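Local coordinates for protein uronate isomerase (Caulobacter crescentus, PDB 2Q01) that catalyses the interconversion of D-glucuronate with D-fructuronate and of D-galacturonate with D-tagaturonate in pentose and glucuronate metabolism, at residues Gly277-Pro281 and Glu282-Leu286; Glu455-Ile458 and Val459-Tyr463. All coordinates share one frame; numbering follows the deposited sequence.

Contact 1. Residues Gly277-Pro281 and Glu282-Leu286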
# COMPACT_ATOMS: atom_id res chain seq x y z
N GLY B 277 -2.63 17.60 -37.23
CA GLY B 277 -2.37 16.17 -37.27
C GLY B 277 -1.02 15.77 -36.70
O GLY B 277 -0.59 14.62 -36.86
N ASP B 278 -0.34 16.72 -36.03
CA ASP B 278 0.94 16.46 -35.40
C ASP B 278 0.75 15.98 -33.96
O ASP B 278 1.25 16.59 -33.00
CB ASP B 278 1.83 17.71 -35.48
CG ASP B 278 2.01 18.22 -36.92
OD1 ASP B 278 2.10 17.38 -37.85
OD2 ASP B 278 2.06 19.45 -37.11
N VAL B 279 0.01 14.88 -33.82
CA VAL B 279 -0.32 14.27 -32.54
C VAL B 279 0.87 13.45 -32.04
O VAL B 279 1.08 12.32 -32.49
CB VAL B 279 -1.59 13.38 -32.64
CG1 VAL B 279 -2.06 12.92 -31.26
CG2 VAL B 279 -2.73 14.10 -33.38
N THR B 280 1.65 14.05 -31.15
CA THR B 280 2.72 13.34 -30.44
C THR B 280 2.21 13.06 -29.03
O THR B 280 1.43 13.86 -28.50
CB THR B 280 4.05 14.16 -30.39
OG1 THR B 280 3.89 15.30 -29.54
CG2 THR B 280 4.48 14.61 -31.79
N PRO B 281 2.64 11.94 -28.41
CA PRO B 281 2.19 11.60 -27.05
C PRO B 281 2.38 12.73 -26.01
O PRO B 281 1.56 12.86 -25.10
CB PRO B 281 3.05 10.39 -26.68
CG PRO B 281 3.40 9.78 -27.99
CD PRO B 281 3.56 10.92 -28.93
N GLU B 282 3.44 13.52 -26.18
CA GLU B 282 3.74 14.66 -25.31
C GLU B 282 2.76 15.82 -25.49
O GLU B 282 2.34 16.44 -24.51
CB GLU B 282 5.17 15.18 -25.56
CG GLU B 282 6.30 14.16 -25.29
CD GLU B 282 6.56 13.19 -26.45
OE1 GLU B 282 6.88 12.02 -26.18
OE2 GLU B 282 6.44 13.60 -27.63
N LYS B 283 2.39 16.10 -26.74
CA LYS B 283 1.46 17.19 -27.06
C LYS B 283 0.02 16.85 -26.67
O LYS B 283 -0.72 17.72 -26.22
CB LYS B 283 1.53 17.54 -28.55
CG LYS B 283 2.65 18.50 -28.93
CD LYS B 283 2.65 18.74 -30.43
CE LYS B 283 3.70 19.75 -30.84
NZ LYS B 283 3.75 19.92 -32.32
N ALA B 284 -0.36 15.59 -26.86
CA ALA B 284 -1.69 15.09 -26.51
C ALA B 284 -1.92 15.10 -24.99
O ALA B 284 -3.01 15.45 -24.54
CB ALA B 284 -1.90 13.69 -27.09
N GLU B 285 -0.89 14.72 -24.23
CA GLU B 285 -0.86 14.83 -22.78
C GLU B 285 -1.03 16.26 -22.30
O GLU B 285 -1.77 16.51 -21.36
CB GLU B 285 0.47 14.31 -22.22
CG GLU B 285 0.38 13.07 -21.36
CD GLU B 285 -0.42 13.29 -20.08
OE1 GLU B 285 -1.59 12.83 -20.04
OE2 GLU B 285 0.11 13.91 -19.13
N LEU B 286 -0.31 17.18 -22.95
CA LEU B 286 -0.32 18.59 -22.59
C LEU B 286 -1.70 19.20 -22.82
O LEU B 286 -2.15 20.01 -22.02
CB LEU B 286 0.73 19.36 -23.40
CG LEU B 286 1.59 20.45 -22.72
CD1 LEU B 286 2.21 21.36 -23.77
CD2 LEU B 286 0.85 21.30 -21.69
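Lys283 lies across Thr280 and reaches back along the chain toward Asp278, over the turn where a helix begins. Its CB sits 3.4 Å from OG1 of Thr280, CG stays beside the same hydroxyl, and CD moves on to the carbonyl O of Asp278, 3.6 Å away. Beyond CG the chain is fully extended, which carries NZ on toward the side chain of Asp278; that carboxylate is modelled in two conformers, so any pairing of the two charges is doubtful. The Lys283 side chain also touches Leu270, Ser273 and Leu274 of helix 264-276.

At the root of this side chain the backbone N of Lys283 donates to OG1 of Thr280 over 3.3 Å. The hydroxyl can accept because chi1 of 69° sets it between the backbone N and the carbonyl carbon, facing the first turn. The Thr280 carbonyl O takes a nearly straight bond from Ala284 N (3.0 Å, 165°), and Glu285 N follows on Pro281 O. Nearby, Val279 CG1 meets Ala284 CB at 4.2 Å. A threonine N-cap followed by proline in the first turn thus starts helix 281-302, just after a Schellman motif with Gly277 at C-prime has ended helix 264-276.

Contact 2. Residues Glu455-Ile458 and Val459-Tyr463; sequences EELI and VDLTY
The carbonyl O of Ile458 is gripped twice by Thr462, by the side-chain OG1 at 2.8 Å and by the backbone N at 3.1 Å. The two donors approach from opposite faces of the carbonyl plane, the amide with an N-H...O angle of 142°. What brings the hydroxyl back to this oxygen is chi1 of -60°, which leaves OG1 beside Thr462's own N and puts CG2 opposite that N. The hydroxyl thereby spends its proton within its own helix.

One residue earlier, Leu461 N makes a straighter bond to Leu457 O (2.8 Å, 168°), and the two leucine side chains pass at an angle, CD1 of Leu461 lying 4.0 Å from CD2 of Leu457. Val459 sends CG2 back over the preceding turn to the carbonyl O of Glu455, 3.4 Å away, while its CG2 also borders CG2 of Ile458 at 4.1 Å. Ile458 packs on Asp436, Ser437 and Leu440 of helix 425-445, whereas Glu456 forms a salt bridge with Arg111 of a second subunit. The arrangement is a threonine hydroxyl bonded to the i-4 carbonyl inside helix 451-469, where its course includes a wider pi-type turn at 460-463.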
# COMPACT_ATOMS: atom_id res chain seq x y z
N GLU B 455 -24.03 8.09 14.46
CA GLU B 455 -25.42 8.14 14.00
C GLU B 455 -25.66 9.34 13.08
O GLU B 455 -26.47 9.25 12.14
CB GLU B 455 -26.37 8.18 15.19
CG GLU B 455 -26.53 6.84 15.91
CD GLU B 455 -27.47 6.91 17.12
OE1 GLU B 455 -27.75 8.03 17.62
OE2 GLU B 455 -27.92 5.84 17.57
N GLU B 456 -24.98 10.45 13.36
CA GLU B 456 -25.00 11.63 12.48
C GLU B 456 -24.26 11.34 11.18
O GLU B 456 -24.77 11.63 10.11
CB GLU B 456 -24.35 12.83 13.17
CG GLU B 456 -25.26 13.62 14.10
CD GLU B 456 -24.59 14.88 14.64
OE1 GLU B 456 -23.97 15.63 13.85
OE2 GLU B 456 -24.70 15.13 15.86
N LEU B 457 -23.07 10.74 11.30
CA LEU B 457 -22.19 10.49 10.16
C LEU B 457 -22.73 9.51 9.14
O LEU B 457 -22.58 9.73 7.95
CB LEU B 457 -20.80 10.05 10.61
CG LEU B 457 -19.88 11.24 10.83
CD1 LEU B 457 -18.63 10.85 11.58
CD2 LEU B 457 -19.53 11.88 9.50
N ILE B 458 -23.37 8.44 9.61
CA ILE B 458 -23.91 7.43 8.71
C ILE B 458 -24.98 8.02 7.77
O ILE B 458 -24.99 7.72 6.58
CB ILE B 458 -24.37 6.15 9.47
CG1 ILE B 458 -24.58 4.97 8.52
CG2 ILE B 458 -25.62 6.39 10.31
CD1 ILE B 458 -23.32 4.36 8.02
N VAL B 459 -25.83 8.90 8.30
CA VAL B 459 -26.89 9.55 7.53
C VAL B 459 -26.31 10.60 6.57
O VAL B 459 -26.79 10.73 5.43
CB VAL B 459 -27.97 10.17 8.47
CG1 VAL B 459 -29.13 10.77 7.67
CG2 VAL B 459 -28.51 9.11 9.41
N ASP B 460 -25.28 11.31 7.01
CA ASP B 460 -24.58 12.30 6.18
C ASP B 460 -23.91 11.62 5.00
O ASP B 460 -24.20 11.95 3.84
CB ASP B 460 -23.54 13.07 7.00
CG ASP B 460 -24.12 14.29 7.70
OD1 ASP B 460 -25.23 14.72 7.33
OD2 ASP B 460 -23.45 14.82 8.61
N LEU B 461 -23.06 10.64 5.30
CA LEU B 461 -22.35 9.83 4.31
C LEU B 461 -23.26 9.21 3.25
O LEU B 461 -22.91 9.16 2.07
CB LEU B 461 -21.55 8.72 5.01
CG LEU B 461 -20.07 8.89 5.37
CD1 LEU B 461 -19.69 10.30 5.82
CD2 LEU B 461 -19.64 7.86 6.42
N THR B 462 -24.44 8.77 3.67
CA THR B 462 -25.40 8.11 2.79
C THR B 462 -26.18 9.10 1.92
O THR B 462 -26.33 8.89 0.72
CB THR B 462 -26.39 7.23 3.60
OG1 THR B 462 -25.64 6.23 4.32
CG2 THR B 462 -27.39 6.53 2.70
N TYR B 463 -26.64 10.19 2.53
CA TYR B 463 -27.67 11.01 1.90
C TYR B 463 -27.29 12.49 1.76
O TYR B 463 -27.35 13.04 0.65
CB TYR B 463 -29.00 10.84 2.65
CG TYR B 463 -30.22 11.43 1.97
CD1 TYR B 463 -30.97 10.69 1.05
CD2 TYR B 463 -30.65 12.73 2.26
CE1 TYR B 463 -32.09 11.24 0.43
CE2 TYR B 463 -31.76 13.29 1.65
CZ TYR B 463 -32.48 12.54 0.74
OH TYR B 463 -33.58 13.10 0.14

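In the fold
Both contacts are local events of helix geometry, yet they illustrate different uses of a threonine hydroxyl: in contact 1 it accepts at a helix start, in contact 2 it donates within a helix. They occur in series along the chain and on opposite sides of its centre, with their own centres 45 Å apart and nearest atoms about 31 Å apart. Contact 1 is the more peripheral, its centre 28 Å from that of the chain against 21 Å for contact 2. Only contact 2 touches another subunit. The Leu461 side chain of contact 2 is about 14 Å from a bound potassium ion, so it takes no direct part in binding it; a potassium site is formed by Ala375, Tyr378, Leu381 and Asn411.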